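Local structure of MerB2 (Bacillus megaterium, 5C17) at residues 109-114 with 203-208; 128-133 with 168-173; 146-151 with 172-177. The protein probably acts as an organomercurial (alkylmercury) lyase, cleaving carbon-mercury bonds, and is seen here with a bound mercury(II) ion. All coordinates share one frame; numbering follows the deposited sequence. Where two conformers were deposited one is given.

Contact 1: 109-114 with 203-208; sequences LSTALV and ELKKFL
The peptide plane between Thr111 and Ala112 is the flat group that Lys205 reaches across this contact. CE and NZ of the lysine both lie off one face of that plane, and NZ makes a weak hydrogen bond to Thr111 O at 2.9 Å, well tilted out of the plane. From the opposite face Val114 N bonds back to the same oxygen at 3.2 Å. This belongs to the Schellman motif that closes helix 103-113, in which Val114 takes a positive phi. On its way to Thr111 O the lysine chain, bent at chi3 (147°, placing CE), passes Ala112 O, 3.6 Å from CE. Val114 CG2 packs on the same methylene, CE, at 3.9 Å. The segments 109-113 and 203-207 cross at -46°, their axes 8.9 Å apart. Alanine suits this crossing, because its single methyl, CB, takes Leu204 CD2 at 3.8 Å without pushing the helices apart. With Leu204 CG anti to its backbone N (chi1 -179°), the branch point lies near Ala112 CB, and CD2 also meets Leu109 CD2 at 4.2 Å. Thr111 adds a second tie to helix 194-207 through OG1, which bonds Leu198 O. Helix 103-113 begins after the mercury ligand Cys102; this contact lies at its other end, against the last helix of the chain. A lysine fits here because CG and CD run beside Ala112 CA and the length of the chain carries NZ to the C-terminal carbonyls of the helix. The ammonium would probably be favoured by the negative end of the helix dipole, although the bond itself is weak.

Contact 2: 128-133 with 168-173; sequences EPIEVT and IHYFSS
Ile130 has CG1 anti to its carbonyl carbon (chi1 -68°), and chi2 near 180° extends CD1 straight on until it meets Tyr170 CB at 3.6 Å. The same chi1 setting turns the other branch, CG2, over one face of the Tyr170 ring, so a beta-branched residue serves both the root and the face of the tyrosine. Val132, two residues along, is more distant: its CG2 is 4.3 Å from Tyr170 OH. Tyrosine suits this buried place because its ring packs against Ile130 while OH bonds Thr106 OG1 of helix 103-113. Two antiparallel sheets meet here. Strand 129-135 belongs to the large one, strand 169-171 is an outer strand of the three-stranded one, and the short segments run at 96° to each other with axes 8.8 Å apart. Side chains span that separation, Ile130 CD1 also nearing the backbone of Phe171 and Ser172. Beyond the apolar part, the Glu128 carboxylate lies against Ser172, with CD 3.6 Å from CB. A weak hydrogen bond may join Ser172 OG to Glu128 OE2 at 3.4 Å, but each oxygen has a stronger partner elsewhere, OE2 in Thr126 OG1 and OG in His176 ND1.

Contact 3: 146-151 with 172-177; sequences STVIWT and SSVEHA
Where strand 148-151 begins, the backbone of Ser146 and Thr147 runs close beside Ser172 and Ser173: the CA atoms of Thr147 and Ser172 are 4.4 Å apart, and those of Ser146 and Ser173 4.8 Å. This is the corner at which the antiparallel pairing of strands 148-151 and 169-171 gives way to helix 174-183, with Ser173 as its N-cap. Within the pairing Val148 still bonds Phe171 through the backbone. Past it, a CA-H...O contact takes over, Ser173 CA lying 3.4 Å from Ser146 O with an angle of 162° at the hydrogen. The side chain of Ser146 completes the join. Its OG sits between the backbone N and the carbonyl carbon, the crowded position (chi1 48°), and from there donates to Ser172 O at 2.7 Å. The donor lies in the carbonyl plane, with a C=O...OG angle of 151°. Serine suits a spot where the backbones lie this close, because a hydroxyl one carbon from CA already touches the neighbouring carbonyl oxygen. On the helix side Ser173 OG accepts from His176 N at 2.9 Å, satisfying an N-H of the first turn that has no helical carbonyl before it. Valines fill the apolar part of the corner: Val148 CG1 meets Val174 CG2 at 4.0 Å, the two side chains crossing at about a right angle, while Val148 CG2 lies against the backbone leading into the helix. Along strand 148-151 the side chains then alternate, Ile149 packing on helix 103-113 and Trp150 meeting Trp180 of helix 174-183 edge-to-face. Ser172 OG and His176 ND1 are 2.7 Å apart in a hydrogen bond whose donor could be either, with Ser172 CB in plane at the edge of the imidazole.

Contacts 2 and 3 share Ser172 and Ser173 and adjoin one another, their centres 7 Å apart; the centre of contact 1 lies about 21 and 24 Å from theirs, nearer the centre of the chain. Contact 2 is the buried one, joining two sheets mainly through apolar side chains. Contact 3 is partly buried and works within one sheet and its following helix, relying largely on serine hydroxyls and backbone oxygens, with a valine pair beside them. Contact 1, also partly buried, joins two helices and grades from leucines inside to a lysine at the surface. Helix 103-113 connects the regions, because Tyr170 and Ile149 of contacts 2 and 3 also pack against it.

Contact 1: 109-114 with 203-208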
loop_
_atom_site.group_PDB
_atom_site.type_symbol
_atom_site.label_atom_id
_atom_site.label_comp_id
_atom_site.label_asym_id
_atom_site.label_seq_id
_atom_site.Cartn_x
_atom_site.Cartn_y
_atom_site.Cartn_z
ATOM N N LEU A 109 -6.063 0.708 -2.346
ATOM C CA LEU A 109 -6.149 -0.587 -3.015
ATOM C C LEU A 109 -7.581 -0.901 -3.461
ATOM O O LEU A 109 -7.782 -1.578 -4.464
ATOM C CB LEU A 109 -5.576 -1.687 -2.122
ATOM C CG LEU A 109 -4.062 -1.657 -1.930
ATOM C CD1 LEU A 109 -3.643 -2.579 -0.800
ATOM C CD2 LEU A 109 -3.344 -2.027 -3.216
ATOM N N SER A 110 -8.575 -0.435 -2.719
ATOM C CA SER A 110 -9.965 -0.625 -3.117
ATOM C C SER A 110 -10.192 -0.003 -4.490
ATOM O O SER A 110 -10.763 -0.615 -5.398
ATOM C CB SER A 110 -10.913 0.003 -2.087
ATOM O OG SER A 110 -12.262 -0.075 -2.513
ATOM N N THR A 111 -9.727 1.230 -4.640
ATOM C CA THR A 111 -9.854 1.955 -5.890
ATOM C C THR A 111 -9.030 1.299 -6.980
ATOM O O THR A 111 -9.522 1.069 -8.088
ATOM C CB THR A 111 -9.411 3.400 -5.685
ATOM O OG1 THR A 111 -10.244 3.969 -4.676
ATOM C CG2 THR A 111 -9.506 4.203 -6.981
ATOM N N ALA A 112 -7.779 0.970 -6.677
ATOM C CA ALA A 112 -6.885 0.430 -7.695
ATOM C C ALA A 112 -7.361 -0.928 -8.213
ATOM O O ALA A 112 -7.241 -1.220 -9.399
ATOM C CB ALA A 112 -5.471 0.332 -7.146
ATOM N N LEU A 113 -7.898 -1.753 -7.317
ATOM C CA LEU A 113 -8.339 -3.100 -7.674
ATOM C C LEU A 113 -9.799 -3.146 -8.111
ATOM O O LEU A 113 -10.298 -4.208 -8.506
ATOM C CB LEU A 113 -8.118 -4.056 -6.504
ATOM C CG LEU A 113 -6.658 -4.299 -6.126
ATOM C CD1 LEU A 113 -6.563 -5.061 -4.811
ATOM C CD2 LEU A 113 -5.952 -5.061 -7.245
ATOM N N VAL A 114 -10.455 -1.985 -8.088
ATOM C CA VAL A 114 -11.862 -1.859 -8.465
ATOM C C VAL A 114 -12.729 -2.846 -7.704
ATOM O O VAL A 114 -13.409 -3.699 -8.304
ATOM C CB VAL A 114 -12.073 -2.064 -9.978
ATOM C CG1 VAL A 114 -13.437 -1.500 -10.383
ATOM C CG2 VAL A 114 -10.948 -1.394 -10.773
ATOM N N GLU A 203 -3.978 7.289 -8.820
ATOM C CA GLU A 203 -2.591 7.482 -9.180
ATOM C C GLU A 203 -1.839 6.141 -9.168
ATOM O O GLU A 203 -0.947 5.920 -9.976
ATOM C CB GLU A 203 -1.949 8.514 -8.251
ATOM C CG GLU A 203 -2.275 9.973 -8.631
ATOM C CD GLU A 203 -3.664 10.450 -8.197
ATOM O OE1 GLU A 203 -4.086 11.516 -8.694
ATOM O OE2 GLU A 203 -4.322 9.802 -7.352
ATOM N N LEU A 204 -2.209 5.244 -8.260
ATOM C CA LEU A 204 -1.616 3.916 -8.276
ATOM C C LEU A 204 -1.984 3.191 -9.578
ATOM O O LEU A 204 -1.150 2.530 -10.186
ATOM C CB LEU A 204 -2.081 3.104 -7.077
ATOM C CG LEU A 204 -1.515 1.687 -6.966
ATOM C CD1 LEU A 204 -0.002 1.702 -6.965
ATOM C CD2 LEU A 204 -2.035 1.031 -5.707
ATOM N N LYS A 205 -3.235 3.308 -10.005
ATOM C CA LYS A 205 -3.655 2.711 -11.270
ATOM C C LYS A 205 -2.868 3.255 -12.455
ATOM O O LYS A 205 -2.460 2.500 -13.338
ATOM C CB LYS A 205 -5.124 2.967 -11.529
ATOM C CG LYS A 205 -6.065 2.043 -10.866
ATOM C CD LYS A 205 -7.438 2.701 -10.828
ATOM C CE LYS A 205 -8.597 1.746 -10.945
ATOM N NZ LYS A 205 -9.890 2.460 -10.645
ATOM N N LYS A 206 -2.666 4.568 -12.472
ATOM C CA LYS A 206 -1.881 5.195 -13.526
ATOM C C LYS A 206 -0.443 4.669 -13.500
ATOM O O LYS A 206 0.122 4.382 -14.540
ATOM C CB LYS A 206 -1.907 6.714 -13.373
ATOM C CG LYS A 206 -1.060 7.457 -14.381
ATOM C CD LYS A 206 -1.675 7.444 -15.749
ATOM C CE LYS A 206 -0.929 8.393 -16.689
ATOM N NZ LYS A 206 -1.285 9.822 -16.414
ATOM N N PHE A 207 0.139 4.547 -12.313
ATOM C CA PHE A 207 1.500 4.038 -12.162
ATOM C C PHE A 207 1.658 2.635 -12.752
ATOM O O PHE A 207 2.676 2.324 -13.370
ATOM C CB PHE A 207 1.860 4.031 -10.676
ATOM C CG PHE A 207 3.180 3.407 -10.358
ATOM C CD1 PHE A 207 4.376 4.026 -10.700
ATOM C CD2 PHE A 207 3.229 2.197 -9.695
ATOM C CE1 PHE A 207 5.602 3.424 -10.389
ATOM C CE2 PHE A 207 4.428 1.595 -9.380
ATOM C CZ PHE A 207 5.623 2.206 -9.717
ATOM N N LEU A 208 0.643 1.791 -12.557
ATOM C CA LEU A 208 0.668 0.424 -13.072
ATOM C C LEU A 208 0.272 0.310 -14.547
ATOM O O LEU A 208 0.329 -0.776 -15.101
ATOM C CB LEU A 208 -0.256 -0.460 -12.233
ATOM C CG LEU A 208 0.308 -0.859 -10.867
ATOM C CD1 LEU A 208 -0.809 -1.295 -9.943
ATOM C CD2 LEU A 208 1.329 -1.981 -11.027
#

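Contact 2: 128-133 with 168-173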
loop_
_atom_site.group_PDB
_atom_site.type_symbol
_atom_site.label_atom_id
_atom_site.label_comp_id
_atom_site.label_asym_id
_atom_site.label_seq_id
_atom_site.Cartn_x
_atom_site.Cartn_y
_atom_site.Cartn_z
ATOM N N GLU A 128 -7.599 1.008 19.816
ATOM C CA GLU A 128 -8.967 0.556 19.602
ATOM C C GLU A 128 -9.161 0.089 18.151
ATOM O O GLU A 128 -8.423 0.502 17.251
ATOM C CB GLU A 128 -9.955 1.666 19.928
ATOM C CG GLU A 128 -10.043 2.766 18.895
ATOM C CD GLU A 128 -10.804 3.959 19.439
ATOM O OE1 GLU A 128 -12.021 4.040 19.209
ATOM O OE2 GLU A 128 -10.189 4.781 20.149
ATOM N N PRO A 129 -10.168 -0.768 17.916
ATOM C CA PRO A 129 -10.393 -1.240 16.545
ATOM C C PRO A 129 -11.004 -0.153 15.659
ATOM O O PRO A 129 -11.811 0.657 16.113
ATOM C CB PRO A 129 -11.362 -2.412 16.736
ATOM C CG PRO A 129 -12.069 -2.105 18.026
ATOM C CD PRO A 129 -11.076 -1.411 18.884
ATOM N N ILE A 130 -10.616 -0.168 14.392
ATOM C CA ILE A 130 -11.153 0.702 13.353
ATOM C C ILE A 130 -11.745 -0.185 12.268
ATOM O O ILE A 130 -11.113 -1.163 11.861
ATOM C CB ILE A 130 -10.032 1.588 12.790
ATOM C CG1 ILE A 130 -9.608 2.575 13.900
ATOM C CG2 ILE A 130 -10.465 2.303 11.486
ATOM C CD1 ILE A 130 -8.565 3.508 13.529
ATOM N N GLU A 131 -12.964 0.126 11.849
ATOM C CA GLU A 131 -13.638 -0.597 10.776
ATOM C C GLU A 131 -14.124 0.396 9.737
ATOM O O GLU A 131 -14.755 1.399 10.072
ATOM C CB GLU A 131 -14.811 -1.412 11.315
ATOM C CG GLU A 131 -14.351 -2.489 12.283
ATOM C CD GLU A 131 -15.384 -3.584 12.503
ATOM O OE1 GLU A 131 -14.991 -4.674 12.963
ATOM O OE2 GLU A 131 -16.582 -3.363 12.221
ATOM N N VAL A 132 -13.810 0.115 8.483
ATOM C CA VAL A 132 -14.216 0.946 7.361
ATOM C C VAL A 132 -14.683 0.016 6.261
ATOM O O VAL A 132 -14.033 -0.992 5.994
ATOM C CB VAL A 132 -13.054 1.807 6.819
ATOM C CG1 VAL A 132 -13.521 2.649 5.654
ATOM C CG2 VAL A 132 -12.493 2.706 7.921
ATOM N N THR A 133 -15.796 0.334 5.613
ATOM C CA THR A 133 -16.184 -0.407 4.419
ATOM C C THR A 133 -16.415 0.556 3.266
ATOM O O THR A 133 -16.774 1.727 3.457
ATOM C CB THR A 133 -17.430 -1.296 4.617
ATOM O OG1 THR A 133 -18.558 -0.476 4.881
ATOM C CG2 THR A 133 -17.238 -2.271 5.775
ATOM N N ILE A 168 2.933 5.941 8.432
ATOM C CA ILE A 168 1.563 6.286 8.120
ATOM C C ILE A 168 0.675 5.500 9.087
ATOM O O ILE A 168 0.930 4.383 9.337
ATOM C CB ILE A 168 1.254 5.920 6.663
ATOM C CG1 ILE A 168 2.063 6.811 5.704
ATOM C CG2 ILE A 168 -0.252 5.898 6.384
ATOM C CD1 ILE A 168 2.133 6.299 4.290
ATOM N N HIS A 169 -0.351 6.166 9.592
ATOM C CA HIS A 169 -1.226 5.585 10.589
ATOM C C HIS A 169 -2.687 5.983 10.438
ATOM O O HIS A 169 -3.042 6.985 9.884
ATOM C CB HIS A 169 -0.792 6.096 11.982
ATOM C CG HIS A 169 0.658 5.926 12.276
ATOM N ND1 HIS A 169 1.259 4.697 12.385
ATOM C CD2 HIS A 169 1.614 6.842 12.499
ATOM C CE1 HIS A 169 2.534 4.872 12.646
ATOM N NE2 HIS A 169 2.772 6.160 12.704
ATOM N N TYR A 170 -3.526 5.108 10.968
ATOM C CA TYR A 170 -4.929 5.393 11.237
ATOM C C TYR A 170 -4.960 5.954 12.664
ATOM O O TYR A 170 -4.287 5.496 13.530
ATOM C CB TYR A 170 -5.834 4.153 11.224
ATOM C CG TYR A 170 -6.538 3.817 9.900
ATOM C CD1 TYR A 170 -7.405 4.692 9.286
ATOM C CD2 TYR A 170 -6.361 2.590 9.312
ATOM C CE1 TYR A 170 -8.050 4.358 8.142
ATOM C CE2 TYR A 170 -6.996 2.261 8.143
ATOM C CZ TYR A 170 -7.842 3.157 7.552
ATOM O OH TYR A 170 -8.517 2.894 6.413
ATOM N N PHE A 171 -5.794 6.956 12.852
ATOM C CA PHE A 171 -6.121 7.502 14.159
ATOM C C PHE A 171 -7.652 7.514 14.312
ATOM O O PHE A 171 -8.392 7.828 13.397
ATOM C CB PHE A 171 -5.516 8.885 14.457
ATOM C CG PHE A 171 -4.038 8.837 14.693
ATOM C CD1 PHE A 171 -3.531 8.264 15.838
ATOM C CD2 PHE A 171 -3.138 9.303 13.744
ATOM C CE1 PHE A 171 -2.186 8.165 16.036
ATOM C CE2 PHE A 171 -1.767 9.225 13.955
ATOM C CZ PHE A 171 -1.306 8.651 15.111
ATOM N N SER A 172 -8.112 7.213 15.514
ATOM C CA SER A 172 -9.536 7.186 15.806
ATOM C C SER A 172 -10.199 8.558 15.728
ATOM O O SER A 172 -11.405 8.635 15.586
ATOM C CB SER A 172 -9.738 6.612 17.206
ATOM O OG SER A 172 -8.874 7.221 18.146
ATOM N N SER A 173 -9.403 9.619 15.852
ATOM C CA SER A 173 -9.877 10.995 15.761
ATOM C C SER A 173 -8.685 11.908 15.584
ATOM O O SER A 173 -7.551 11.525 15.876
ATOM C CB SER A 173 -10.624 11.418 17.029
ATOM O OG SER A 173 -9.722 11.501 18.119
#

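Contact 3: 146-151 with 172-177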
loop_
_atom_site.group_PDB
_atom_site.type_symbol
_atom_site.label_atom_id
_atom_site.label_comp_id
_atom_site.label_asym_id
_atom_site.label_seq_id
_atom_site.Cartn_x
_atom_site.Cartn_y
_atom_site.Cartn_z
ATOM N N SER A 146 -15.041 9.368 13.429
ATOM C CA SER A 146 -14.016 10.408 13.344
ATOM C C SER A 146 -12.645 9.929 12.835
ATOM O O SER A 146 -11.657 10.674 12.867
ATOM C CB SER A 146 -13.841 11.036 14.730
ATOM O OG SER A 146 -13.709 10.027 15.716
ATOM N N THR A 147 -12.583 8.704 12.323
ATOM C CA THR A 147 -11.333 8.120 11.853
ATOM C C THR A 147 -10.691 8.974 10.765
ATOM O O THR A 147 -11.357 9.441 9.838
ATOM C CB THR A 147 -11.587 6.698 11.341
ATOM O OG1 THR A 147 -11.971 5.861 12.432
ATOM C CG2 THR A 147 -10.339 6.079 10.717
ATOM N N VAL A 148 -9.383 9.152 10.889
ATOM C CA VAL A 148 -8.578 9.915 9.948
ATOM C C VAL A 148 -7.250 9.188 9.738
ATOM O O VAL A 148 -6.954 8.206 10.426
ATOM C CB VAL A 148 -8.321 11.354 10.437
ATOM C CG1 VAL A 148 -9.617 12.178 10.413
ATOM C CG2 VAL A 148 -7.694 11.331 11.829
ATOM N N ILE A 149 -6.465 9.669 8.783
ATOM C CA ILE A 149 -5.157 9.110 8.484
ATOM C C ILE A 149 -4.071 10.163 8.689
ATOM O O ILE A 149 -4.274 11.339 8.379
ATOM C CB ILE A 149 -5.128 8.598 7.036
ATOM C CG1 ILE A 149 -5.986 7.336 6.942
ATOM C CG2 ILE A 149 -3.691 8.324 6.549
ATOM C CD1 ILE A 149 -6.233 6.835 5.518
ATOM N N TRP A 150 -2.944 9.726 9.240
ATOM C CA TRP A 150 -1.747 10.532 9.352
ATOM C C TRP A 150 -0.791 10.089 8.265
ATOM O O TRP A 150 -0.458 8.908 8.178
ATOM C CB TRP A 150 -1.120 10.319 10.718
ATOM C CG TRP A 150 0.223 10.926 10.901
ATOM C CD1 TRP A 150 1.428 10.308 10.773
ATOM C CD2 TRP A 150 0.504 12.272 11.270
ATOM N NE1 TRP A 150 2.441 11.179 11.025
ATOM C CE2 TRP A 150 1.904 12.397 11.346
ATOM C CE3 TRP A 150 -0.289 13.385 11.544
ATOM C CZ2 TRP A 150 2.531 13.595 11.679
ATOM C CZ3 TRP A 150 0.333 14.569 11.880
ATOM C CH2 TRP A 150 1.731 14.664 11.945
ATOM N N THR A 151 -0.347 11.033 7.446
ATOM C CA THR A 151 0.558 10.764 6.346
ATOM C C THR A 151 1.804 11.635 6.462
ATOM O O THR A 151 1.821 12.628 7.196
ATOM C CB THR A 151 -0.134 10.978 4.991
ATOM O OG1 THR A 151 0.711 10.483 3.952
ATOM C CG2 THR A 151 -0.444 12.429 4.747
ATOM N N SER A 172 -8.112 7.213 15.514
ATOM C CA SER A 172 -9.536 7.186 15.806
ATOM C C SER A 172 -10.199 8.558 15.728
ATOM O O SER A 172 -11.405 8.635 15.586
ATOM C CB SER A 172 -9.738 6.612 17.206
ATOM O OG SER A 172 -8.874 7.221 18.146
ATOM N N SER A 173 -9.403 9.619 15.852
ATOM C CA SER A 173 -9.877 10.995 15.761
ATOM C C SER A 173 -8.685 11.908 15.584
ATOM O O SER A 173 -7.551 11.525 15.876
ATOM C CB SER A 173 -10.624 11.418 17.029
ATOM O OG SER A 173 -9.722 11.501 18.119
ATOM N N VAL A 174 -8.949 13.138 15.163
ATOM C CA VAL A 174 -7.885 14.142 15.117
ATOM C C VAL A 174 -7.377 14.439 16.536
ATOM O O VAL A 174 -6.188 14.654 16.742
ATOM C CB VAL A 174 -8.356 15.442 14.426
ATOM C CG1 VAL A 174 -7.270 16.522 14.518
ATOM C CG2 VAL A 174 -8.730 15.162 12.960
ATOM N N GLU A 175 -8.286 14.460 17.503
ATOM C CA GLU A 175 -7.895 14.734 18.872
ATOM C C GLU A 175 -6.902 13.667 19.360
ATOM O O GLU A 175 -5.925 13.973 20.024
ATOM C CB GLU A 175 -9.133 14.820 19.768
ATOM C CG GLU A 175 -10.052 16.027 19.477
ATOM C CD GLU A 175 -10.811 15.952 18.160
ATOM O OE1 GLU A 175 -11.175 14.844 17.721
ATOM O OE2 GLU A 175 -11.051 17.022 17.555
ATOM N N HIS A 176 -7.120 12.411 18.985
ATOM C CA HIS A 176 -6.176 11.363 19.376
ATOM C C HIS A 176 -4.873 11.422 18.571
ATOM O O HIS A 176 -3.796 11.190 19.122
ATOM C CB HIS A 176 -6.846 9.991 19.308
ATOM C CG HIS A 176 -7.837 9.771 20.404
ATOM N ND1 HIS A 176 -8.854 8.848 20.322
ATOM C CD2 HIS A 176 -7.939 10.341 21.628
ATOM C CE1 HIS A 176 -9.556 8.874 21.442
ATOM N NE2 HIS A 176 -9.024 9.774 22.248
ATOM N N ALA A 177 -4.962 11.778 17.292
ATOM C CA ALA A 177 -3.765 12.039 16.506
ATOM C C ALA A 177 -2.913 13.111 17.190
ATOM O O ALA A 177 -1.680 13.017 17.246
ATOM C CB ALA A 177 -4.128 12.467 15.093
#